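Local atomic coordinates of citrate lyase subunit beta-like protein (Mycobacterium tuberculosis H37Rv, PDB entry 6AQ4), a protein that is a magnesium-dependent lyase of the HpcH/HpaI aldolase family that binds citramalyl-CoA and may play a role in fatty acid biosynthesis. Residues B[41-46]-B[71-76]; B[95-100]-B[116-121]. All coordinates share one frame; numbering follows the deposited sequence.

Contact 1: B[41-46]-B[71-76]; sequences LDLEDG and VRINAG. With CQM (Citramalyl-CoA), chain L.
At the C-terminal mouth of a TIM barrel, where adjacent parallel strands 38-42 and 69-72 run out into loops, D42 and R72 build part of the citramalyl-CoA site. The strands pair L41 with V71 and D42 with R72: R72 N donates to L41 O (2.7 Å), and R72 O receives L43 N (2.8 Å). Lying beside it on one face of the sheet, R72 grips the carboxylate of D42 side-on, R72 NE to D42 OD1 (2.9 Å, N-H...O 174°) and R72 NH2 to D42 OD2 (2.9 Å). R72 leaves the backbone with CG opposite its own N (chi1 -172°) and bends at chi3 (71°), which turns NE and NH2 against D42. Both nitrogens come from above the carboxylate plane, while E44 N and G46 N reach the same two oxygens from the other face. The D42 OD1 bond to E44 N makes an Asx turn that starts the loop. E44 OE1 sits 3.4 Å above the guanidinium plane of R72, over its centre; no N-H points at it, so the attraction is one of charge. The far edge of R72 serves the ligand, with NH1 donating to O7 of citramalyl-CoA (3.1 Å) and NH2 to its thioester oxygen O2 (3.2 Å). The guanidinium, held in place by D42, would be expected to polarise that carbonyl. Farther along, N74 ND2 meets L43 O from well above the carbonyl plane (3.0 Å) and also bonds D84 of helix 79-88. K100 NZ forms salt bridges with E44 OE2 and D45 OD2. Behind the sheet, L43 CD1 packs on V71 CG1 while L41 and V71 lie against L59 of helix 52-61, the connecting helix of this beta-alpha-beta unit; R72 touches M97 of strand 95-98.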
ATOM      1  N   LEU B  41       1.683   5.488  29.841  1.00 42.54           N
ATOM      2  CA  LEU B  41       0.702   5.073  30.839  1.00 36.75           C
ATOM      3  C   LEU B  41      -0.642   4.882  30.157  1.00 40.59           C
ATOM      4  O   LEU B  41      -1.131   5.777  29.470  1.00 47.67           O
ATOM      5  CB  LEU B  41       0.601   6.124  31.936  1.00 37.43           C
ATOM      6  CG  LEU B  41       1.935   6.286  32.663  1.00 38.78           C
ATOM      7  CD1 LEU B  41       1.867   7.366  33.722  1.00 46.12           C
ATOM      8  CD2 LEU B  41       2.350   4.955  33.267  1.00 41.47           C
ATOM      9  N   ASP B  42      -1.246   3.718  30.348  1.00 34.27           N
ATOM     10  CA  ASP B  42      -2.389   3.343  29.531  1.00 36.11           C
ATOM     11  C   ASP B  42      -3.727   3.311  30.280  1.00 42.22           C
ATOM     12  O   ASP B  42      -3.888   2.579  31.255  1.00 43.78           O
ATOM     13  CB  ASP B  42      -2.127   1.995  28.867  1.00 28.60           C
ATOM     14  CG  ASP B  42      -3.210   1.615  27.915  1.00 37.21           C
ATOM     15  OD1 ASP B  42      -3.899   2.537  27.415  1.00 37.44           O
ATOM     16  OD2 ASP B  42      -3.374   0.407  27.662  1.00 37.40           O
ATOM     17  N   LEU B  43      -4.684   4.105  29.802  1.00 35.46           N
ATOM     18  CA  LEU B  43      -6.023   4.122  30.363  1.00 36.65           C
ATOM     19  C   LEU B  43      -7.005   3.356  29.482  1.00 36.17           C
ATOM     20  O   LEU B  43      -8.185   3.196  29.841  1.00 32.98           O
ATOM     21  CB  LEU B  43      -6.516   5.560  30.526  1.00 35.62           C
ATOM     22  CG  LEU B  43      -5.703   6.521  31.389  1.00 36.13           C
ATOM     23  CD1 LEU B  43      -6.328   7.906  31.338  1.00 41.11           C
ATOM     24  CD2 LEU B  43      -5.639   6.013  32.813  1.00 32.36           C
ATOM     25  N   GLU B  44      -6.533   2.901  28.325  1.00 34.17           N
ATOM     26  CA  GLU B  44      -7.408   2.235  27.371  1.00 25.42           C
ATOM     27  C   GLU B  44      -7.319   0.703  27.463  1.00 32.69           C
ATOM     28  O   GLU B  44      -7.459   0.131  28.552  1.00 33.05           O
ATOM     29  CB  GLU B  44      -7.159   2.745  25.937  1.00 31.59           C
ATOM     30  CG  GLU B  44      -8.374   2.590  25.023  1.00 27.69           C
ATOM     31  CD  GLU B  44      -8.065   1.857  23.717  1.00 31.78           C
ATOM     32  OE1 GLU B  44      -6.988   1.237  23.632  1.00 27.92           O
ATOM     33  OE2 GLU B  44      -8.902   1.901  22.781  1.00 28.43           O
ATOM     34  N   ASP B  45      -7.091   0.037  26.330  1.00 26.21           N
ATOM     35  CA  ASP B  45      -7.242  -1.424  26.257  1.00 31.81           C
ATOM     36  C   ASP B  45      -6.361  -2.233  27.220  1.00 32.11           C
ATOM     37  O   ASP B  45      -6.658  -3.389  27.516  1.00 35.20           O
ATOM     38  CB  ASP B  45      -7.086  -1.923  24.811  1.00 31.48           C
ATOM     39  CG  ASP B  45      -8.337  -1.680  23.985  1.00 36.86           C
ATOM     40  OD1 ASP B  45      -9.325  -1.161  24.557  1.00 35.61           O
ATOM     41  OD2 ASP B  45      -8.351  -2.020  22.785  1.00 33.88           O
ATOM     42  N   GLY B  46      -5.295  -1.627  27.721  1.00 33.93           N
ATOM     43  CA  GLY B  46      -4.471  -2.282  28.721  1.00 27.93           C
ATOM     44  C   GLY B  46      -5.166  -2.453  30.059  1.00 42.29           C
ATOM     45  O   GLY B  46      -4.713  -3.218  30.917  1.00 37.44           O
ATOM     46  N   VAL B  71       0.249   9.640  27.996  1.00 40.55           N
ATOM     47  CA  VAL B  71      -0.883   8.922  28.581  1.00 39.79           C
ATOM     48  C   VAL B  71      -1.825   8.481  27.478  1.00 35.28           C
ATOM     49  O   VAL B  71      -2.357   9.323  26.759  1.00 39.45           O
ATOM     50  CB  VAL B  71      -1.668   9.795  29.577  1.00 41.56           C
ATOM     51  CG1 VAL B  71      -2.898   9.049  30.088  1.00 40.79           C
ATOM     52  CG2 VAL B  71      -0.776  10.232  30.747  1.00 42.31           C
ATOM     53  N   ARG B  72      -2.030   7.177  27.313  1.00 35.00           N
ATOM     54  CA  ARG B  72      -3.036   6.751  26.346  1.00 30.82           C
ATOM     55  C   ARG B  72      -4.420   6.865  26.971  1.00 28.39           C
ATOM     56  O   ARG B  72      -4.736   6.162  27.928  1.00 30.46           O
ATOM     57  CB  ARG B  72      -2.815   5.335  25.812  1.00 32.88           C
ATOM     58  CG  ARG B  72      -3.785   5.022  24.661  1.00 28.59           C
ATOM     59  CD  ARG B  72      -3.380   3.785  23.841  1.00 29.69           C
ATOM     60  NE  ARG B  72      -3.566   2.543  24.583  1.00 28.26           N
ATOM     61  CZ  ARG B  72      -3.586   1.335  24.031  1.00 32.00           C
ATOM     62  NH1 ARG B  72      -3.433   1.205  22.716  1.00 30.41           N
ATOM     63  NH2 ARG B  72      -3.774   0.258  24.795  1.00 24.33           N
ATOM     64  N   ILE B  73      -5.229   7.773  26.435  1.00 33.43           N
ATOM     65  CA  ILE B  73      -6.600   7.934  26.889  1.00 28.51           C
ATOM     66  C   ILE B  73      -7.501   7.028  26.065  1.00 32.58           C
ATOM     67  O   ILE B  73      -7.028   6.317  25.169  1.00 32.35           O
ATOM     68  CB  ILE B  73      -7.058   9.381  26.758  1.00 31.79           C
ATOM     69  CG1 ILE B  73      -6.907   9.858  25.315  1.00 31.30           C
ATOM     70  CG2 ILE B  73      -6.241  10.268  27.676  1.00 31.45           C
ATOM     71  CD1 ILE B  73      -7.290  11.339  25.132  1.00 33.84           C
ATOM     72  N   ASN B  74      -8.793   7.048  26.368  1.00 27.07           N
ATOM     73  CA  ASN B  74      -9.759   6.243  25.631  1.00 29.56           C
ATOM     74  C   ASN B  74     -10.227   6.960  24.382  1.00 26.08           C
ATOM     75  O   ASN B  74      -9.881   8.117  24.168  1.00 30.77           O
ATOM     76  CB  ASN B  74     -10.939   5.856  26.528  1.00 30.92           C
ATOM     77  CG  ASN B  74     -10.551   4.824  27.564  1.00 30.61           C
ATOM     78  OD1 ASN B  74     -10.752   3.630  27.360  1.00 27.88           O
ATOM     79  ND2 ASN B  74      -9.967   5.278  28.671  1.00 29.96           N
ATOM     80  N   ALA B  75     -11.008   6.265  23.558  1.00 33.00           N
ATOM     81  CA  ALA B  75     -11.368   6.750  22.221  1.00 31.11           C
ATOM     82  C   ALA B  75     -12.277   7.972  22.246  1.00 34.37           C
ATOM     83  O   ALA B  75     -12.969   8.230  23.242  1.00 29.93           O
ATOM     84  CB  ALA B  75     -12.037   5.638  21.425  1.00 25.51           C
ATOM     85  N   GLY B  76     -12.293   8.707  21.137  1.00 30.27           N
ATOM     86  CA  GLY B  76     -13.209   9.829  21.010  1.00 32.39           C
ATOM     87  C   GLY B  76     -14.645   9.349  21.105  1.00 34.30           C
ATOM     88  O   GLY B  76     -14.964   8.222  20.714  1.00 30.82           O
TER
HETATM   89  C2  CQM L 302      -2.239  -3.105  20.980  1.00 46.92           C
HETATM   90  C4  CQM L 302      -3.490  -2.781  18.905  1.00 38.53           C
HETATM   91  C6  CQM L 302      -1.555  -1.221  19.572  1.00 43.54           C
HETATM   92  P2A CQM L 302       3.837 -10.102  33.767  1.00 60.56           P
HETATM   93  O5A CQM L 302       4.137  -9.563  35.147  1.00 68.24           O
HETATM   94  O4A CQM L 302       2.848 -11.248  33.838  1.00 52.28           O
HETATM   95  O3A CQM L 302       5.135 -10.551  33.008  1.00 79.04           O
HETATM   96  O6A CQM L 302       3.151  -8.954  32.896  1.00 60.17           O
HETATM   97  P1A CQM L 302       6.499 -10.818  33.755  1.00 60.07           P
HETATM   98  O1A CQM L 302       7.535 -11.235  32.721  1.00 63.75           O
HETATM   99  O2A CQM L 302       6.294 -11.907  34.807  1.00 64.55           O
HETATM  100  O5B CQM L 302       7.007  -9.499  34.452  1.00 67.81           O
HETATM  101  C5B CQM L 302       8.200  -9.540  35.167  1.00 66.62           C
HETATM  102  C4B CQM L 302       8.750  -8.200  35.634  1.00 67.68           C
HETATM  103  O4B CQM L 302       8.513  -7.275  34.634  1.00 63.40           O
HETATM  104  C3B CQM L 302       8.009  -7.676  36.778  1.00 67.33           C
HETATM  105  O3B CQM L 302       8.838  -6.807  37.498  1.00 66.24           O
HETATM  106  C2B CQM L 302       7.008  -6.938  36.155  1.00 68.29           C
HETATM  107  O2B CQM L 302       6.236  -6.238  37.081  1.00 74.07           O
HETATM  108  C1B CQM L 302       7.722  -6.229  35.078  1.00 62.24           C
HETATM  109  P3B CQM L 302       9.622  -7.352  38.775  1.00 89.46           P
HETATM  110  O7A CQM L 302      10.319  -6.194  39.478  1.00 93.55           O
HETATM  111  O8A CQM L 302      10.655  -8.383  38.344  1.00 82.82           O
HETATM  112  O9A CQM L 302       8.611  -7.997  39.700  1.00 83.75           O
HETATM  113  N9A CQM L 302       6.901  -5.729  33.968  1.00 55.87           N
HETATM  114  C4A CQM L 302       6.631  -4.440  33.694  1.00 54.80           C
HETATM  115  N3A CQM L 302       6.976  -3.270  34.257  1.00 59.50           N
HETATM  116  C2A CQM L 302       6.549  -2.118  33.740  1.00 50.62           C
HETATM  117  N1A CQM L 302       5.759  -2.092  32.656  1.00 47.45           N
HETATM  118  C6A CQM L 302       5.389  -3.229  32.051  1.00 49.93           C
HETATM  119  C5A CQM L 302       5.823  -4.440  32.564  1.00 52.12           C
HETATM  120  N7A CQM L 302       5.630  -5.720  32.195  1.00 52.03           N
HETATM  121  C8A CQM L 302       6.288  -6.502  33.057  1.00 56.53           C
HETATM  122  N6A CQM L 302       4.543  -3.237  30.871  1.00 45.01           N
HETATM  123  CBP CQM L 302       1.899  -8.235  30.931  1.00 51.32           C
HETATM  124  CCP CQM L 302       2.545  -9.337  31.697  1.00 50.68           C
HETATM  125  CDP CQM L 302       0.543  -8.017  31.538  1.00 51.00           C
HETATM  126  CEP CQM L 302       1.769  -8.647  29.443  1.00 49.24           C
HETATM  127  CAP CQM L 302       2.769  -6.996  31.077  1.00 49.97           C
HETATM  128  OAP CQM L 302       3.994  -7.129  30.399  1.00 40.86           O
HETATM  129  C9P CQM L 302       2.118  -5.725  30.516  1.00 50.70           C
HETATM  130  O9P CQM L 302       1.188  -5.196  31.088  1.00 48.01           O
HETATM  131  N8P CQM L 302       2.611  -5.149  29.283  1.00 43.78           N
HETATM  132  C7P CQM L 302       1.980  -3.977  28.768  1.00 39.06           C
HETATM  133  C6P CQM L 302       0.482  -4.164  28.482  1.00 39.80           C
HETATM  134  C5P CQM L 302      -0.136  -2.999  27.767  1.00 44.88           C
HETATM  135  O5P CQM L 302       0.143  -1.877  28.125  1.00 46.93           O
HETATM  136  N4P CQM L 302      -1.045  -3.246  26.673  1.00 44.21           N
HETATM  137  C3P CQM L 302      -1.625  -2.125  25.937  1.00 43.39           C
HETATM  138  C2P CQM L 302      -0.778  -1.812  24.722  1.00 41.25           C
HETATM  139  S1P CQM L 302      -0.765  -3.062  23.427  1.00 39.47           S
HETATM  140  C1  CQM L 302      -2.303  -2.797  22.479  1.00 52.14           C
HETATM  141  O2  CQM L 302      -3.379  -2.368  23.012  1.00 38.72           O
HETATM  142  C3  CQM L 302      -2.753  -2.047  20.043  1.00 41.45           C
HETATM  143  O7  CQM L 302      -3.640  -1.231  20.741  1.00 31.86           O
HETATM  144  O3  CQM L 302      -4.782  -2.809  18.821  1.00 32.57           O
HETATM  145  O4  CQM L 302      -2.825  -3.386  18.025  1.00 36.94           O
HETATM  146  O   HOH W   1     -11.166   3.258  23.359  1.00 33.75           O

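Contact 2: B[95-100]-B[116-121]; sequences TVMLPK and IALVET. With MG (magnesium ion), chain K; CQM (Citramalyl-CoA), chain L.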
ATOM      1  N   THR B  95       0.946  15.448  26.799  1.00 47.16           N
ATOM      2  CA  THR B  95       0.850  14.671  25.565  1.00 44.65           C
ATOM      3  C   THR B  95       0.003  13.418  25.761  1.00 43.10           C
ATOM      4  O   THR B  95       0.264  12.598  26.648  1.00 44.36           O
ATOM      5  CB  THR B  95       2.239  14.301  25.013  1.00 44.12           C
ATOM      6  OG1 THR B  95       2.984  15.500  24.767  1.00 49.63           O
ATOM      7  CG2 THR B  95       2.118  13.511  23.706  1.00 32.41           C
ATOM      8  N   VAL B  96      -1.021  13.280  24.931  1.00 35.37           N
ATOM      9  CA  VAL B  96      -1.889  12.121  25.017  1.00 39.84           C
ATOM     10  C   VAL B  96      -1.777  11.257  23.763  1.00 39.56           C
ATOM     11  O   VAL B  96      -1.445  11.749  22.684  1.00 43.58           O
ATOM     12  CB  VAL B  96      -3.362  12.529  25.264  1.00 34.98           C
ATOM     13  CG1 VAL B  96      -3.491  13.275  26.582  1.00 33.00           C
ATOM     14  CG2 VAL B  96      -3.896  13.376  24.121  1.00 34.28           C
ATOM     15  N   MET B  97      -2.012   9.960  23.922  1.00 29.29           N
ATOM     16  CA  MET B  97      -2.175   9.070  22.774  1.00 31.90           C
ATOM     17  C   MET B  97      -3.663   8.763  22.578  1.00 29.91           C
ATOM     18  O   MET B  97      -4.352   8.327  23.496  1.00 29.76           O
ATOM     19  CB  MET B  97      -1.359   7.782  22.943  1.00 30.33           C
ATOM     20  CG  MET B  97      -1.559   6.769  21.816  1.00 26.76           C
ATOM     21  SD  MET B  97      -0.523   5.284  21.939  1.00 34.09           S
ATOM     22  CE  MET B  97       1.086   5.941  21.468  1.00 29.86           C
ATOM     23  N   LEU B  98      -4.159   8.997  21.372  1.00 30.13           N
ATOM     24  CA  LEU B  98      -5.568   8.784  21.094  1.00 32.77           C
ATOM     25  C   LEU B  98      -5.759   7.494  20.304  1.00 30.93           C
ATOM     26  O   LEU B  98      -5.383   7.438  19.140  1.00 27.11           O
ATOM     27  CB  LEU B  98      -6.120   9.950  20.269  1.00 30.27           C
ATOM     28  CG  LEU B  98      -7.528   9.725  19.719  1.00 27.18           C
ATOM     29  CD1 LEU B  98      -8.557   9.822  20.861  1.00 26.68           C
ATOM     30  CD2 LEU B  98      -7.847  10.736  18.620  1.00 26.32           C
ATOM     31  N   PRO B  99      -6.367   6.463  20.925  1.00 25.66           N
ATOM     32  CA  PRO B  99      -6.582   5.175  20.256  1.00 29.42           C
ATOM     33  C   PRO B  99      -7.781   5.260  19.321  1.00 29.39           C
ATOM     34  O   PRO B  99      -8.616   6.144  19.490  1.00 30.02           O
ATOM     35  CB  PRO B  99      -6.895   4.227  21.419  1.00 28.56           C
ATOM     36  CG  PRO B  99      -7.603   5.122  22.413  1.00 29.03           C
ATOM     37  CD  PRO B  99      -6.918   6.477  22.292  1.00 25.66           C
ATOM     38  N   LYS B 100      -7.870   4.329  18.372  1.00 24.07           N
ATOM     39  CA  LYS B 100      -8.917   4.336  17.352  1.00 27.49           C
ATOM     40  C   LYS B 100      -9.056   5.707  16.732  1.00 26.91           C
ATOM     41  O   LYS B 100     -10.175   6.164  16.491  1.00 28.30           O
ATOM     42  CB  LYS B 100     -10.281   3.899  17.903  1.00 28.96           C
ATOM     43  CG  LYS B 100     -10.458   2.394  18.152  1.00 28.59           C
ATOM     44  CD  LYS B 100      -9.771   1.957  19.412  1.00 36.26           C
ATOM     45  CE  LYS B 100     -10.317   0.620  19.914  1.00 35.00           C
ATOM     46  NZ  LYS B 100      -9.450   0.061  20.992  1.00 28.45           N
ATOM     47  N   ILE B 116      -0.608  12.098  20.079  1.00 35.20           N
ATOM     48  CA  ILE B 116      -0.113  11.020  19.223  1.00 33.29           C
ATOM     49  C   ILE B 116      -1.315  10.170  18.806  1.00 32.63           C
ATOM     50  O   ILE B 116      -1.957   9.519  19.644  1.00 30.22           O
ATOM     51  CB  ILE B 116       0.945  10.157  19.943  1.00 33.10           C
ATOM     52  CG1 ILE B 116       2.120  11.027  20.402  1.00 36.08           C
ATOM     53  CG2 ILE B 116       1.423   9.029  19.035  1.00 25.17           C
ATOM     54  CD1 ILE B 116       3.173  10.264  21.180  1.00 37.80           C
ATOM     55  N   ALA B 117      -1.640  10.205  17.518  1.00 25.09           N
ATOM     56  CA  ALA B 117      -2.774   9.460  16.995  1.00 31.30           C
ATOM     57  C   ALA B 117      -2.393   8.005  16.727  1.00 32.75           C
ATOM     58  O   ALA B 117      -1.455   7.716  15.960  1.00 28.13           O
ATOM     59  CB  ALA B 117      -3.293  10.104  15.713  1.00 27.05           C
ATOM     60  N   LEU B 118      -3.115   7.093  17.364  1.00 25.87           N
ATOM     61  CA  LEU B 118      -2.906   5.672  17.144  1.00 21.86           C
ATOM     62  C   LEU B 118      -3.982   5.198  16.176  1.00 28.05           C
ATOM     63  O   LEU B 118      -5.167   5.043  16.541  1.00 27.91           O
ATOM     64  CB  LEU B 118      -2.969   4.897  18.466  1.00 22.61           C
ATOM     65  CG  LEU B 118      -3.036   3.365  18.433  1.00 28.12           C
ATOM     66  CD1 LEU B 118      -1.882   2.741  17.646  1.00 22.55           C
ATOM     67  CD2 LEU B 118      -3.094   2.776  19.871  1.00 31.44           C
ATOM     68  N   VAL B 119      -3.567   4.991  14.932  1.00 27.78           N
ATOM     69  CA  VAL B 119      -4.459   4.498  13.893  1.00 23.93           C
ATOM     70  C   VAL B 119      -4.463   2.979  13.892  1.00 31.17           C
ATOM     71  O   VAL B 119      -3.413   2.332  13.759  1.00 25.07           O
ATOM     72  CB  VAL B 119      -4.046   5.049  12.512  1.00 27.35           C
ATOM     73  CG1 VAL B 119      -4.888   4.428  11.394  1.00 28.49           C
ATOM     74  CG2 VAL B 119      -4.178   6.552  12.521  1.00 24.59           C
ATOM     75  N   GLU B 120      -5.653   2.409  14.034  1.00 26.44           N
ATOM     76  CA  GLU B 120      -5.791   0.976  14.234  1.00 24.25           C
ATOM     77  C   GLU B 120      -7.186   0.504  13.801  1.00 28.68           C
ATOM     78  O   GLU B 120      -7.722  -0.452  14.346  1.00 31.26           O
ATOM     79  CB  GLU B 120      -5.525   0.631  15.706  1.00 25.21           C
ATOM     80  CG  GLU B 120      -6.206   1.601  16.682  1.00 25.16           C
ATOM     81  CD  GLU B 120      -5.959   1.234  18.133  1.00 26.52           C
ATOM     82  OE1 GLU B 120      -5.342   0.175  18.352  1.00 26.78           O
ATOM     83  OE2 GLU B 120      -6.370   1.991  19.038  1.00 27.39           O
ATOM     84  N   THR B 121      -7.763   1.183  12.814  1.00 22.44           N
ATOM     85  CA  THR B 121      -9.032   0.761  12.229  1.00 19.95           C
ATOM     86  C   THR B 121      -9.001   1.146  10.750  1.00 21.91           C
ATOM     87  O   THR B 121      -8.203   1.989  10.343  1.00 25.41           O
ATOM     88  CB  THR B 121     -10.245   1.477  12.887  1.00 27.41           C
ATOM     89  OG1 THR B 121     -10.212   2.864  12.542  1.00 22.48           O
ATOM     90  CG2 THR B 121     -10.223   1.345  14.397  1.00 29.02           C
TER
HETATM   91 MG    MG K 301      -5.720  -1.108  20.046  1.00 34.46          MG
HETATM   92  C2  CQM L 302      -2.239  -3.105  20.980  1.00 46.92           C
HETATM   93  C4  CQM L 302      -3.490  -2.781  18.905  1.00 38.53           C
HETATM   94  C6  CQM L 302      -1.555  -1.221  19.572  1.00 43.54           C
HETATM   95  P2A CQM L 302       3.837 -10.102  33.767  1.00 60.56           P
HETATM   96  O5A CQM L 302       4.137  -9.563  35.147  1.00 68.24           O
HETATM   97  O4A CQM L 302       2.848 -11.248  33.838  1.00 52.28           O
HETATM   98  O3A CQM L 302       5.135 -10.551  33.008  1.00 79.04           O
HETATM   99  O6A CQM L 302       3.151  -8.954  32.896  1.00 60.17           O
HETATM  100  P1A CQM L 302       6.499 -10.818  33.755  1.00 60.07           P
HETATM  101  O1A CQM L 302       7.535 -11.235  32.721  1.00 63.75           O
HETATM  102  O2A CQM L 302       6.294 -11.907  34.807  1.00 64.55           O
HETATM  103  O5B CQM L 302       7.007  -9.499  34.452  1.00 67.81           O
HETATM  104  C5B CQM L 302       8.200  -9.540  35.167  1.00 66.62           C
HETATM  105  C4B CQM L 302       8.750  -8.200  35.634  1.00 67.68           C
HETATM  106  O4B CQM L 302       8.513  -7.275  34.634  1.00 63.40           O
HETATM  107  C3B CQM L 302       8.009  -7.676  36.778  1.00 67.33           C
HETATM  108  O3B CQM L 302       8.838  -6.807  37.498  1.00 66.24           O
HETATM  109  C2B CQM L 302       7.008  -6.938  36.155  1.00 68.29           C
HETATM  110  O2B CQM L 302       6.236  -6.238  37.081  1.00 74.07           O
HETATM  111  C1B CQM L 302       7.722  -6.229  35.078  1.00 62.24           C
HETATM  112  P3B CQM L 302       9.622  -7.352  38.775  1.00 89.46           P
HETATM  113  O7A CQM L 302      10.319  -6.194  39.478  1.00 93.55           O
HETATM  114  O8A CQM L 302      10.655  -8.383  38.344  1.00 82.82           O
HETATM  115  O9A CQM L 302       8.611  -7.997  39.700  1.00 83.75           O
HETATM  116  N9A CQM L 302       6.901  -5.729  33.968  1.00 55.87           N
HETATM  117  C4A CQM L 302       6.631  -4.440  33.694  1.00 54.80           C
HETATM  118  N3A CQM L 302       6.976  -3.270  34.257  1.00 59.50           N
HETATM  119  C2A CQM L 302       6.549  -2.118  33.740  1.00 50.62           C
HETATM  120  N1A CQM L 302       5.759  -2.092  32.656  1.00 47.45           N
HETATM  121  C6A CQM L 302       5.389  -3.229  32.051  1.00 49.93           C
HETATM  122  C5A CQM L 302       5.823  -4.440  32.564  1.00 52.12           C
HETATM  123  N7A CQM L 302       5.630  -5.720  32.195  1.00 52.03           N
HETATM  124  C8A CQM L 302       6.288  -6.502  33.057  1.00 56.53           C
HETATM  125  N6A CQM L 302       4.543  -3.237  30.871  1.00 45.01           N
HETATM  126  CBP CQM L 302       1.899  -8.235  30.931  1.00 51.32           C
HETATM  127  CCP CQM L 302       2.545  -9.337  31.697  1.00 50.68           C
HETATM  128  CDP CQM L 302       0.543  -8.017  31.538  1.00 51.00           C
HETATM  129  CEP CQM L 302       1.769  -8.647  29.443  1.00 49.24           C
HETATM  130  CAP CQM L 302       2.769  -6.996  31.077  1.00 49.97           C
HETATM  131  OAP CQM L 302       3.994  -7.129  30.399  1.00 40.86           O
HETATM  132  C9P CQM L 302       2.118  -5.725  30.516  1.00 50.70           C
HETATM  133  O9P CQM L 302       1.188  -5.196  31.088  1.00 48.01           O
HETATM  134  N8P CQM L 302       2.611  -5.149  29.283  1.00 43.78           N
HETATM  135  C7P CQM L 302       1.980  -3.977  28.768  1.00 39.06           C
HETATM  136  C6P CQM L 302       0.482  -4.164  28.482  1.00 39.80           C
HETATM  137  C5P CQM L 302      -0.136  -2.999  27.767  1.00 44.88           C
HETATM  138  O5P CQM L 302       0.143  -1.877  28.125  1.00 46.93           O
HETATM  139  N4P CQM L 302      -1.045  -3.246  26.673  1.00 44.21           N
HETATM  140  C3P CQM L 302      -1.625  -2.125  25.937  1.00 43.39           C
HETATM  141  C2P CQM L 302      -0.778  -1.812  24.722  1.00 41.25           C
HETATM  142  S1P CQM L 302      -0.765  -3.062  23.427  1.00 39.47           S
HETATM  143  C1  CQM L 302      -2.303  -2.797  22.479  1.00 52.14           C
HETATM  144  O2  CQM L 302      -3.379  -2.368  23.012  1.00 38.72           O
HETATM  145  C3  CQM L 302      -2.753  -2.047  20.043  1.00 41.45           C
HETATM  146  O7  CQM L 302      -3.640  -1.231  20.741  1.00 31.86           O
HETATM  147  O3  CQM L 302      -4.782  -2.809  18.821  1.00 32.57           O
HETATM  148  O4  CQM L 302      -2.825  -3.386  18.025  1.00 36.94           O
HETATM  149  O   HOH W   2      -6.212   0.687  21.273  1.00 28.29           O
HETATM  150  O   HOH W   3      -6.143  -2.467  21.861  1.00 33.73           O
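E120 and K100 meet beside the magnesium ion. E120 OE1 binds the metal at 2.2 Å, and E120 OE2 accepts K100 N on its anti lone pair (2.9 Å, N-H...O 153°). Citramalyl-CoA chelates the ion through O7 and O3; two waters and D146 complete six ligands. The water donating to E120 OE2 (2.6 Å) is itself a metal ligand, so one oxygen binds the metal directly and the other through a water while also holding K100 N. E120 CG stands between its backbone N and carbonyl carbon (chi1 44°), and the chain extends beyond it, which carries the carboxylate over to K100 N and P99 CB. The aliphatic part of K100 crosses E120 obliquely, K100 CD 3.4 Å from E120 OE2, before NZ goes on to E44, D45 and D146. Behind this shell, strands 95-98 and 116-119 run parallel, their axes 13° apart. I116 N donates to V96 O (2.8 Å), L98 N to I116 O and L118 N to L98 O, which sets the register in which the two strands run into the loops bearing K100 and E120. Inside the barrel the side chain of M97 crosses that of L118 at a slant, M97 CG 4.1 Å from L118 CB, and the bent end of M97 lays CE against I116 CG2. L118 CD2 also touches R72. T121 lies at the N-cap of the next helix, its OG1 bonding G124 N and E102. Metal and substrate ligands borne on loops at the C-terminal ends of parallel barrel strands are the hallmark of TIM-barrel active sites, and a Glu-Asp pair such as E120 and D146 holding a divalent metal, here magnesium, is as in other members of the HpcH/HpaI aldolase family.

How the contacts relate
From the N terminus, strand 38-42 leads through helix 52-61 to strand 69-72, where contact 1 closes the first loop; helix 79-88 then carries the chain to strand 95-98, and contact 2 closes the second after helix 104-108. The loops lie in series, neither nested nor crossing, and make two beta-alpha-beta units of one eight-stranded barrel, joined by the crossover through helix 79-88. Strands 69-72 and 95-98 are neighbours, so the two contacts, with centres 9 Å apart, abut directly: V71 O lies 2.9 Å from M97 N, a probable hydrogen bond, and I73 O packs 2.9 Å from P99 CD. Together they line one side of the citramalyl-CoA site.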